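Local coordinates for core protein VP4 (Bluetongue virus, PDB 2JHP) that caps the viral messenger RNA as a multifunctional enzyme of the bluetongue virus core, where it forms part of the inner capsid, at residues A[57-62]-A[78-83]; A[66-71]-A[85-90]; A[304-309]-A[333-338]; A[285-290]-A[316-321]. All blocks are in the same frame, centred on the assembly; numbering follows the deposited sequence.

From the N terminus the chain passes through 57-62, 66-71, 78-83 and 85-90, so contact 1 (57-62 with 78-83) and contact 2 (66-71 with 85-90) cross instead of nesting. Each closes a short loop, of 15 and 13 residues, and they touch where F69 meets I59, L62 and L78. Together they tie a helix and a hairpin turn to the edge of a parallel sheet. Far along the chain, contact 4 (285-290 with 316-321) and contact 3 (304-309 with 333-338) close loops of 25 and 23 residues and also cross. Contact 3 pairs two strands within the methyltransferase-like sheet; contact 4 joins helix 280-295 to strand 315-320. R308 links the two through D286 and E285.

Contact 1 (A[57-62]-A[78-83]); sequences WTIRQL and LADIIK
The backbone N of A79 donates to the carbonyl O of W57, a nearly straight bond of 3.0 Å that fixes the loop 78-81 against the start of helix 59-64. The small CB of A79 fits beside the same carbonyl, where the two chains come close. Next to it, T58 and Q61 form a capping box: T58 N reaches Q61 OE1 at 3.2 Å, in the carbonyl plane and on a lone pair. T58 suits the N-cap because its first torsion (chi1 69°) places OG1 where Q61 N can reach it, through a weak bond. The loop is the turn of the hairpin 75-77/82-84, closed by L78 N to I81 O, and it packs on the helix that leads into strand 67-71 of the five-stranded parallel sheet. Mostly apolar side chains carry the rest. With CG1 of I59 anti to its backbone N (chi1 172°), CG2 is left between the backbone N and the carbonyl carbon, and this is the branch that faces D80: the methyl packs against the carboxylate oxygen OD2 at 3.2 Å, the two side chains crossing at about a right angle. CD1 of I59 lies across the aliphatic part of K83, 3.5 Å from CD; the amino end of K83 goes on to D488 O. L78 wedges between helix residues, CD2 lying 3.8 Å from I59 CB and CG 4.1 Å from L62 CD1.

Contact 2 (A[66-71]-A[85-90]); sequences GFIFIS and VDVRIP
At the edge of the F69 ring, near its plane, stands D86 OD1, 3.5 Å from CD1, with the ring and carboxylate planes 56° apart. Elsewhere the ring packs against I59 and L62 of helix 59-64. The two segments are neighbouring strands of a five-stranded parallel sheet, 87-88 being its outermost strand within the chain. D86 suits the entry to this strand, since its OD1 accepts from F69 N at 3.2 Å, on the anti side and somewhat out of the carboxylate plane, and also pairs with R63 in a salt bridge. Backbone bonds then continue the ladder: V87 N to F69 O, S71 N to V87 O, and I89 N to S71 O at 2.7 Å. Beta-branched I70 and V87 suit a strand, lying side by side on one face and pointing the same way, with I70 CG1 3.7 Å from V87 CB; helix 99-112 covers V87 and I89. I70 CG2, anti to its backbone N, packs 3.6 Å from I89 CD1. S71 and R88 turn to the other face, where the S71 hydroxyl binds T11, among other partners, while S71 CB rests 3.9 Å from V85 CG2.

Contact 3 (A[304-309]-A[333-338]); sequences LIKHRI and MYELRN
K306 NZ lies 2.6 Å from E335 OE1 and 3.0 Å from OE2, above the carboxylate plane, a salt bridge in the tight, buried part of this contact. E335 reaches it with a chain extended beyond CG, which itself stands anti to the backbone N (chi1 -177°). On the same face of the sheet R337 lies across K306, its NH1 3.1 Å from K306 CA. R337 NH2 sits 3.3 Å from E335 OE2, a pairing of charges alone; Q326 accepts from R337 NE, and D265 bridges NH2. CD of K306 meanwhile stands 3.6 Å above the plane of the R308 guanidinium, offset toward its rim, and that group is bridged to D286 and E285. Beneath the charges run antiparallel pairs: I305 with N338 bonded both ways (I305 N to N338 O, 2.7 Å), and L336 N to H307 O, whereas H307 N to L336 O is weak. I305, H307, L336 and N338 fill the opposite face.

The end at Y334 is looser and partly exposed. There Y334 centres an inverse gamma turn, I309 N holds Y334 O at 3.2 Å, and CD1 of I309 packs on Y334 CB and near the ring edge.

The strand order, with 335-341 antiparallel beside 302-308, is that of the Rossmann-like methyltransferase fold. K306 lies about 6 Å from the bound S-adenosyl-L-homocysteine, and K178 and D265 lie near E335 and K306 as long, weak ion pairs; this is consistent with the K-D-K-E tetrad of 2'-O-methyltransferases.

Contact 4 (A[285-290]-A[316-321]); sequences EDRLGE and YHCIST
Unusually, a strand N-H is taken by a helix side chain: I319 N donates to E290 OE1 at 2.8 Å, almost straight, but from well above the carboxylate plane, 55° out of it. The helix is 280-295, which packs beside the central sheet of the methyltransferase-like fold; the strand is 315-320, which pairs with 357-362 in a separate antiparallel sheet. The axes of helix 285-290 and strand 316-320 pass 8.2 Å apart at an angle of 31°, so long side chains are needed to bridge the gap. E290 suits the task, its chain extended beyond CG and its CB directed at the strand. Its second oxygen, OE2, makes a 2.6 Å salt bridge with R287 NH1, one turn back in the helix. Both carboxylate oxygens of this buried group thus have partners, and the arginine would be expected to favour the charged form of E290.

R287 meets the strand with its guanidinium end: NH1 lies 3.3 Å from C318 CB, and CD lies 3.9 Å from H317 O. Its chain is bent, with chi2 near -9° bringing CD almost eclipsed on CA. D286 CB lies over the rim of the guanidinium on one face, and E290 OE1 is in plane at its edge. F283 adds a cation-pi contact. C318 is small enough to let both charged groups close over it, and I319, beside the glutamate, also touches M340 of strand 335-341. C318 CB stands 3.3 Å from E290 OE1.

Contact 1 (A[57-62]-A[78-83])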
# COMPACT_ATOMS: atom_id res chain seq x y z
N TRP A 57 23.44 -1.12 21.65
CA TRP A 57 22.68 -1.99 20.75
C TRP A 57 22.43 -1.35 19.38
O TRP A 57 22.19 -0.14 19.28
CB TRP A 57 21.35 -2.40 21.40
CG TRP A 57 21.53 -3.03 22.77
CD1 TRP A 57 21.05 -2.56 23.96
CD2 TRP A 57 22.23 -4.25 23.07
NE1 TRP A 57 21.41 -3.40 24.98
CE2 TRP A 57 22.14 -4.44 24.47
CE3 TRP A 57 22.93 -5.19 22.30
CZ2 TRP A 57 22.72 -5.54 25.11
CZ3 TRP A 57 23.51 -6.28 22.94
CH2 TRP A 57 23.40 -6.44 24.33
N THR A 58 22.51 -2.16 18.32
CA THR A 58 22.25 -1.68 16.96
C THR A 58 20.75 -1.56 16.69
O THR A 58 19.92 -2.23 17.32
CB THR A 58 22.88 -2.58 15.87
OG1 THR A 58 22.20 -3.84 15.83
CG2 THR A 58 24.39 -2.79 16.09
N ILE A 59 20.41 -0.69 15.74
CA ILE A 59 19.03 -0.46 15.34
C ILE A 59 18.26 -1.76 15.01
O ILE A 59 17.18 -2.01 15.56
CB ILE A 59 18.94 0.61 14.19
CG1 ILE A 59 17.52 0.70 13.65
CG2 ILE A 59 19.89 0.30 13.06
CD1 ILE A 59 16.57 1.30 14.58
N ARG A 60 18.82 -2.58 14.13
CA ARG A 60 18.25 -3.85 13.72
C ARG A 60 18.09 -4.83 14.87
O ARG A 60 17.15 -5.64 14.87
CB ARG A 60 19.12 -4.51 12.65
CG ARG A 60 19.01 -3.88 11.27
CD ARG A 60 19.86 -4.65 10.31
NE ARG A 60 19.20 -5.86 9.85
CZ ARG A 60 19.81 -7.03 9.67
NH1 ARG A 60 21.10 -7.17 9.96
NH2 ARG A 60 19.11 -8.07 9.23
N GLN A 61 19.01 -4.78 15.83
CA GLN A 61 18.91 -5.59 17.04
C GLN A 61 17.69 -5.15 17.81
O GLN A 61 16.84 -5.98 18.16
CB GLN A 61 20.17 -5.50 17.90
CG GLN A 61 21.28 -6.38 17.39
CD GLN A 61 22.52 -6.39 18.29
OE1 GLN A 61 22.98 -5.34 18.76
NE2 GLN A 61 23.07 -7.58 18.52
N LEU A 62 17.59 -3.84 18.05
CA LEU A 62 16.44 -3.30 18.78
C LEU A 62 15.12 -3.48 18.04
O LEU A 62 14.09 -3.74 18.66
CB LEU A 62 16.68 -1.83 19.19
CG LEU A 62 17.71 -1.59 20.31
CD1 LEU A 62 17.88 -0.11 20.63
CD2 LEU A 62 17.37 -2.37 21.57
N LEU A 78 22.16 5.29 19.14
CA LEU A 78 22.34 3.84 19.17
C LEU A 78 23.79 3.47 18.84
O LEU A 78 24.61 4.36 18.59
CB LEU A 78 21.36 3.17 18.20
CG LEU A 78 19.96 2.74 18.64
CD1 LEU A 78 19.35 3.65 19.70
CD2 LEU A 78 19.03 2.65 17.44
N ALA A 79 24.10 2.18 18.87
CA ALA A 79 25.48 1.70 18.61
C ALA A 79 25.82 1.74 17.13
O ALA A 79 26.97 1.57 16.74
CB ALA A 79 25.65 0.28 19.14
N ASP A 80 24.79 1.98 16.33
CA ASP A 80 24.79 1.73 14.91
C ASP A 80 24.69 3.05 14.17
O ASP A 80 25.53 3.38 13.34
CB ASP A 80 23.56 0.87 14.59
CG ASP A 80 23.66 0.15 13.25
OD1 ASP A 80 24.51 0.51 12.40
OD2 ASP A 80 22.88 -0.81 13.05
N ILE A 81 23.61 3.79 14.46
CA ILE A 81 23.28 5.05 13.81
C ILE A 81 22.70 6.02 14.84
O ILE A 81 22.42 5.64 15.98
CB ILE A 81 22.24 4.84 12.65
CG1 ILE A 81 20.94 4.22 13.17
CG2 ILE A 81 22.83 4.01 11.51
CD1 ILE A 81 19.76 4.39 12.24
N ILE A 82 22.53 7.28 14.43
CA ILE A 82 21.76 8.24 15.21
C ILE A 82 20.31 8.13 14.73
O ILE A 82 19.92 8.73 13.72
CB ILE A 82 22.34 9.68 15.09
CG1 ILE A 82 23.78 9.72 15.61
CG2 ILE A 82 21.50 10.67 15.87
CD1 ILE A 82 24.52 11.02 15.35
N LYS A 83 19.53 7.32 15.45
CA LYS A 83 18.18 6.95 15.03
C LYS A 83 17.16 8.07 15.22
O LYS A 83 17.01 8.58 16.33
CB LYS A 83 17.71 5.70 15.78
CG LYS A 83 16.26 5.29 15.52
CD LYS A 83 16.05 4.77 14.09
CE LYS A 83 14.57 4.56 13.78
NZ LYS A 83 13.90 5.76 13.18

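Contact 2 (A[66-71]-A[85-90])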
# COMPACT_ATOMS: atom_id res chain seq x y z
N GLY A 66 11.40 -5.48 18.77
CA GLY A 66 10.15 -4.73 18.72
C GLY A 66 10.20 -3.31 19.29
O GLY A 66 9.17 -2.78 19.66
N PHE A 67 11.38 -2.70 19.34
CA PHE A 67 11.56 -1.33 19.86
C PHE A 67 10.92 -0.23 19.01
O PHE A 67 11.07 -0.20 17.78
CB PHE A 67 13.03 -1.01 20.03
CG PHE A 67 13.56 -1.33 21.37
CD1 PHE A 67 13.65 -2.65 21.81
CD2 PHE A 67 13.97 -0.32 22.22
CE1 PHE A 67 14.15 -2.95 23.08
CE2 PHE A 67 14.47 -0.61 23.50
CZ PHE A 67 14.56 -1.93 23.92
N ILE A 68 10.22 0.66 19.70
CA ILE A 68 9.73 1.91 19.15
C ILE A 68 10.28 3.00 20.04
O ILE A 68 10.20 2.92 21.27
CB ILE A 68 8.18 1.95 19.11
CG1 ILE A 68 7.66 1.01 18.02
CG2 ILE A 68 7.64 3.39 18.92
CD1 ILE A 68 6.11 0.85 18.01
N PHE A 69 10.86 4.02 19.41
CA PHE A 69 11.60 5.04 20.14
C PHE A 69 10.74 6.28 20.33
O PHE A 69 10.29 6.90 19.37
CB PHE A 69 12.92 5.33 19.43
CG PHE A 69 13.75 4.09 19.18
CD1 PHE A 69 13.56 3.33 18.04
CD2 PHE A 69 14.70 3.68 20.10
CE1 PHE A 69 14.33 2.17 17.82
CE2 PHE A 69 15.46 2.53 19.88
CZ PHE A 69 15.27 1.78 18.74
N ILE A 70 10.49 6.61 21.60
CA ILE A 70 9.63 7.73 21.97
C ILE A 70 10.41 8.74 22.81
O ILE A 70 11.05 8.36 23.79
CB ILE A 70 8.39 7.25 22.77
CG1 ILE A 70 7.60 6.19 22.01
CG2 ILE A 70 7.48 8.42 23.11
CD1 ILE A 70 7.62 4.84 22.65
N SER A 71 10.35 10.01 22.43
CA SER A 71 11.05 11.08 23.17
C SER A 71 10.52 12.47 22.85
O SER A 71 9.77 12.65 21.89
CB SER A 71 12.56 11.05 22.85
OG SER A 71 13.25 12.07 23.57
N VAL A 85 13.74 9.72 16.01
CA VAL A 85 12.70 9.35 16.97
C VAL A 85 11.39 8.98 16.28
O VAL A 85 10.86 9.76 15.48
CB VAL A 85 12.53 10.48 18.04
CG1 VAL A 85 11.16 10.48 18.64
CG2 VAL A 85 13.56 10.31 19.14
N ASP A 86 10.89 7.78 16.56
CA ASP A 86 9.64 7.26 15.98
C ASP A 86 8.42 8.08 16.40
O ASP A 86 7.64 8.51 15.55
CB ASP A 86 9.41 5.80 16.37
CG ASP A 86 10.36 4.84 15.68
OD1 ASP A 86 10.63 3.77 16.26
OD2 ASP A 86 10.84 5.14 14.56
N VAL A 87 8.26 8.28 17.71
CA VAL A 87 7.16 9.08 18.24
C VAL A 87 7.75 10.27 18.97
O VAL A 87 8.39 10.10 20.01
CB VAL A 87 6.28 8.27 19.25
CG1 VAL A 87 5.05 9.08 19.66
CG2 VAL A 87 5.86 6.96 18.66
N ARG A 88 7.55 11.47 18.44
CA ARG A 88 8.02 12.66 19.14
C ARG A 88 6.93 13.27 20.02
O ARG A 88 5.94 13.80 19.53
CB ARG A 88 8.63 13.70 18.21
CG ARG A 88 9.38 14.77 18.97
CD ARG A 88 10.29 15.60 18.10
NE ARG A 88 11.08 16.51 18.93
CZ ARG A 88 12.01 17.34 18.48
NH1 ARG A 88 12.30 17.40 17.18
NH2 ARG A 88 12.67 18.12 19.33
N ILE A 89 7.15 13.16 21.33
CA ILE A 89 6.25 13.71 22.33
C ILE A 89 6.45 15.21 22.45
O ILE A 89 7.55 15.67 22.74
CB ILE A 89 6.46 13.04 23.71
CG1 ILE A 89 6.34 11.52 23.60
CG2 ILE A 89 5.47 13.60 24.75
CD1 ILE A 89 4.99 11.03 23.11
N PRO A 90 5.37 15.97 22.22
CA PRO A 90 5.37 17.44 22.31
C PRO A 90 5.74 17.94 23.71
O PRO A 90 5.66 17.18 24.68
CB PRO A 90 3.92 17.82 21.97
CG PRO A 90 3.36 16.62 21.24
CD PRO A 90 4.04 15.44 21.84

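Contact 3 (A[304-309]-A[333-338])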
# COMPACT_ATOMS: atom_id res chain seq x y z
N LEU A 304 -12.57 14.18 -21.43
CA LEU A 304 -13.47 14.65 -20.37
C LEU A 304 -14.19 15.92 -20.82
O LEU A 304 -13.56 16.97 -20.98
CB LEU A 304 -12.71 14.87 -19.06
CG LEU A 304 -13.53 14.85 -17.77
CD1 LEU A 304 -14.15 13.47 -17.49
CD2 LEU A 304 -12.64 15.25 -16.62
N ILE A 305 -15.50 15.82 -21.02
CA ILE A 305 -16.29 16.94 -21.53
C ILE A 305 -17.21 17.58 -20.46
O ILE A 305 -17.82 16.89 -19.64
CB ILE A 305 -17.16 16.52 -22.76
CG1 ILE A 305 -16.39 15.56 -23.71
CG2 ILE A 305 -17.72 17.75 -23.49
CD1 ILE A 305 -15.21 16.17 -24.47
N LYS A 306 -17.29 18.91 -20.49
CA LYS A 306 -18.24 19.67 -19.69
C LYS A 306 -19.66 19.19 -19.97
O LYS A 306 -20.03 18.97 -21.13
CB LYS A 306 -18.11 21.15 -20.02
CG LYS A 306 -18.62 22.09 -18.96
CD LYS A 306 -18.84 23.49 -19.54
CE LYS A 306 -18.47 24.59 -18.56
NZ LYS A 306 -18.95 24.28 -17.19
N HIS A 307 -20.46 19.01 -18.92
CA HIS A 307 -21.79 18.46 -19.10
C HIS A 307 -22.84 19.15 -18.24
O HIS A 307 -23.18 18.67 -17.16
CB HIS A 307 -21.78 16.96 -18.80
CG HIS A 307 -22.98 16.24 -19.33
ND1 HIS A 307 -24.12 16.03 -18.58
CD2 HIS A 307 -23.22 15.67 -20.54
CE1 HIS A 307 -25.00 15.37 -19.30
NE2 HIS A 307 -24.48 15.14 -20.49
N ARG A 308 -23.37 20.27 -18.72
CA ARG A 308 -24.49 20.92 -18.01
C ARG A 308 -25.82 20.27 -18.39
O ARG A 308 -26.10 20.06 -19.57
CB ARG A 308 -24.53 22.46 -18.20
CG ARG A 308 -24.09 23.00 -19.58
CD ARG A 308 -22.58 23.31 -19.65
NE ARG A 308 -22.31 24.75 -19.69
CZ ARG A 308 -22.01 25.43 -20.79
NH1 ARG A 308 -21.93 24.82 -21.97
NH2 ARG A 308 -21.79 26.73 -20.70
N ILE A 309 -26.60 19.92 -17.38
CA ILE A 309 -27.94 19.35 -17.57
C ILE A 309 -28.94 20.46 -17.91
O ILE A 309 -29.07 21.43 -17.17
CB ILE A 309 -28.45 18.63 -16.31
CG1 ILE A 309 -27.29 17.93 -15.61
CG2 ILE A 309 -29.59 17.66 -16.67
CD1 ILE A 309 -27.45 17.79 -14.11
N MET A 333 -25.04 23.24 -8.17
CA MET A 333 -24.36 23.17 -9.46
C MET A 333 -24.82 21.94 -10.27
O MET A 333 -24.35 20.82 -10.05
CB MET A 333 -22.84 23.16 -9.23
CG MET A 333 -21.94 22.87 -10.44
SD MET A 333 -21.94 24.12 -11.74
CE MET A 333 -21.86 25.67 -10.83
N TYR A 334 -25.74 22.17 -11.20
CA TYR A 334 -26.27 21.07 -12.02
C TYR A 334 -25.46 20.81 -13.27
O TYR A 334 -25.93 20.98 -14.40
CB TYR A 334 -27.75 21.28 -12.34
CG TYR A 334 -28.62 20.98 -11.16
CD1 TYR A 334 -29.11 22.00 -10.36
CD2 TYR A 334 -28.92 19.66 -10.81
CE1 TYR A 334 -29.90 21.74 -9.26
CE2 TYR A 334 -29.70 19.38 -9.72
CZ TYR A 334 -30.20 20.42 -8.94
OH TYR A 334 -30.99 20.15 -7.86
N GLU A 335 -24.24 20.36 -13.03
CA GLU A 335 -23.26 20.11 -14.06
C GLU A 335 -22.48 18.86 -13.66
O GLU A 335 -22.09 18.68 -12.50
CB GLU A 335 -22.33 21.30 -14.16
CG GLU A 335 -21.29 21.23 -15.24
CD GLU A 335 -20.46 22.49 -15.28
OE1 GLU A 335 -21.00 23.54 -15.72
OE2 GLU A 335 -19.27 22.45 -14.88
N LEU A 336 -22.29 17.97 -14.63
CA LEU A 336 -21.52 16.76 -14.43
C LEU A 336 -20.32 16.80 -15.35
O LEU A 336 -20.09 17.81 -16.02
CB LEU A 336 -22.37 15.52 -14.74
CG LEU A 336 -23.71 15.40 -14.02
CD1 LEU A 336 -24.51 14.31 -14.67
CD2 LEU A 336 -23.57 15.14 -12.52
N ARG A 337 -19.56 15.71 -15.37
CA ARG A 337 -18.48 15.55 -16.33
C ARG A 337 -18.72 14.31 -17.17
O ARG A 337 -19.20 13.29 -16.68
CB ARG A 337 -17.12 15.47 -15.63
CG ARG A 337 -16.65 16.79 -15.02
CD ARG A 337 -16.41 17.84 -16.09
NE ARG A 337 -16.37 19.18 -15.52
CZ ARG A 337 -16.21 20.30 -16.22
NH1 ARG A 337 -16.05 20.26 -17.54
NH2 ARG A 337 -16.20 21.47 -15.60
N ASN A 338 -18.42 14.44 -18.45
CA ASN A 338 -18.63 13.37 -19.40
C ASN A 338 -17.31 12.73 -19.70
O ASN A 338 -16.47 13.33 -20.38
CB ASN A 338 -19.27 13.91 -20.68
CG ASN A 338 -19.66 12.81 -21.65
OD1 ASN A 338 -20.19 13.10 -22.72
ND2 ASN A 338 -19.41 11.56 -21.29

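Contact 4 (A[285-290]-A[316-321])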
# COMPACT_ATOMS: atom_id res chain seq x y z
N GLU A 285 -22.72 23.50 -27.30
CA GLU A 285 -21.29 23.50 -26.92
C GLU A 285 -20.85 22.18 -26.32
O GLU A 285 -19.81 21.66 -26.69
CB GLU A 285 -20.95 24.64 -25.96
CG GLU A 285 -21.13 26.03 -26.56
CD GLU A 285 -21.07 27.12 -25.50
OE1 GLU A 285 -21.31 26.82 -24.31
OE2 GLU A 285 -20.79 28.28 -25.88
N ASP A 286 -21.64 21.66 -25.38
CA ASP A 286 -21.31 20.38 -24.76
C ASP A 286 -21.31 19.29 -25.82
O ASP A 286 -20.39 18.47 -25.86
CB ASP A 286 -22.29 20.03 -23.63
CG ASP A 286 -22.21 21.00 -22.44
OD1 ASP A 286 -21.29 21.86 -22.37
OD2 ASP A 286 -23.09 20.89 -21.55
N ARG A 287 -22.33 19.30 -26.69
CA ARG A 287 -22.44 18.36 -27.81
C ARG A 287 -21.28 18.47 -28.80
O ARG A 287 -20.89 17.47 -29.39
CB ARG A 287 -23.77 18.56 -28.59
CG ARG A 287 -25.07 17.98 -27.98
CD ARG A 287 -24.85 17.07 -26.75
NE ARG A 287 -25.15 17.79 -25.50
CZ ARG A 287 -24.70 17.45 -24.30
NH1 ARG A 287 -23.90 16.40 -24.16
NH2 ARG A 287 -25.03 18.17 -23.24
N LEU A 288 -20.76 19.69 -28.98
CA LEU A 288 -19.67 19.94 -29.93
C LEU A 288 -18.37 19.31 -29.46
O LEU A 288 -17.69 18.64 -30.24
CB LEU A 288 -19.45 21.44 -30.15
CG LEU A 288 -18.37 21.80 -31.18
CD1 LEU A 288 -18.73 21.22 -32.55
CD2 LEU A 288 -18.14 23.32 -31.27
N GLY A 289 -18.05 19.53 -28.18
CA GLY A 289 -16.86 18.97 -27.55
C GLY A 289 -16.80 17.47 -27.67
O GLY A 289 -15.75 16.91 -27.95
N GLU A 290 -17.96 16.84 -27.47
CA GLU A 290 -18.13 15.40 -27.62
C GLU A 290 -17.86 14.95 -29.05
O GLU A 290 -17.11 14.00 -29.29
CB GLU A 290 -19.55 15.00 -27.19
CG GLU A 290 -19.81 15.08 -25.68
CD GLU A 290 -21.28 14.89 -25.31
OE1 GLU A 290 -22.10 14.50 -26.18
OE2 GLU A 290 -21.62 15.15 -24.13
N TYR A 316 -32.88 13.45 -23.29
CA TYR A 316 -32.00 13.95 -24.35
C TYR A 316 -30.87 12.97 -24.61
O TYR A 316 -30.75 11.94 -23.93
CB TYR A 316 -31.44 15.33 -23.99
CG TYR A 316 -30.56 15.37 -22.75
CD1 TYR A 316 -31.12 15.47 -21.46
CD2 TYR A 316 -29.17 15.33 -22.86
CE1 TYR A 316 -30.29 15.52 -20.32
CE2 TYR A 316 -28.36 15.39 -21.74
CZ TYR A 316 -28.92 15.48 -20.47
OH TYR A 316 -28.10 15.52 -19.36
N HIS A 317 -30.02 13.29 -25.58
CA HIS A 317 -28.94 12.39 -25.97
C HIS A 317 -27.57 13.06 -25.99
O HIS A 317 -27.45 14.28 -26.10
CB HIS A 317 -29.24 11.75 -27.33
CG HIS A 317 -30.45 10.87 -27.32
ND1 HIS A 317 -30.43 9.57 -26.89
CD2 HIS A 317 -31.73 11.12 -27.70
CE1 HIS A 317 -31.63 9.04 -27.00
NE2 HIS A 317 -32.45 9.96 -27.49
N CYS A 318 -26.54 12.22 -25.87
CA CYS A 318 -25.16 12.66 -25.91
C CYS A 318 -24.22 11.50 -26.24
O CYS A 318 -24.64 10.34 -26.28
CB CYS A 318 -24.77 13.29 -24.57
SG CYS A 318 -24.61 12.10 -23.25
N ILE A 319 -22.94 11.81 -26.47
CA ILE A 319 -21.94 10.81 -26.77
C ILE A 319 -21.07 10.63 -25.53
O ILE A 319 -20.36 11.54 -25.11
CB ILE A 319 -21.09 11.21 -27.98
CG1 ILE A 319 -21.98 11.38 -29.22
CG2 ILE A 319 -20.02 10.17 -28.24
CD1 ILE A 319 -21.39 12.30 -30.26
N SER A 320 -21.12 9.44 -24.94
CA SER A 320 -20.53 9.23 -23.63
C SER A 320 -20.04 7.80 -23.35
O SER A 320 -20.45 6.85 -24.01
CB SER A 320 -21.52 9.64 -22.54
OG SER A 320 -20.97 9.46 -21.24
N THR A 321 -19.15 7.70 -22.37
CA THR A 321 -18.85 6.43 -21.71
C THR A 321 -19.48 6.47 -20.31
O THR A 321 -20.28 5.61 -19.95
CB THR A 321 -17.32 6.15 -21.66
OG1 THR A 321 -16.82 5.91 -22.98
CG2 THR A 321 -17.01 4.95 -20.77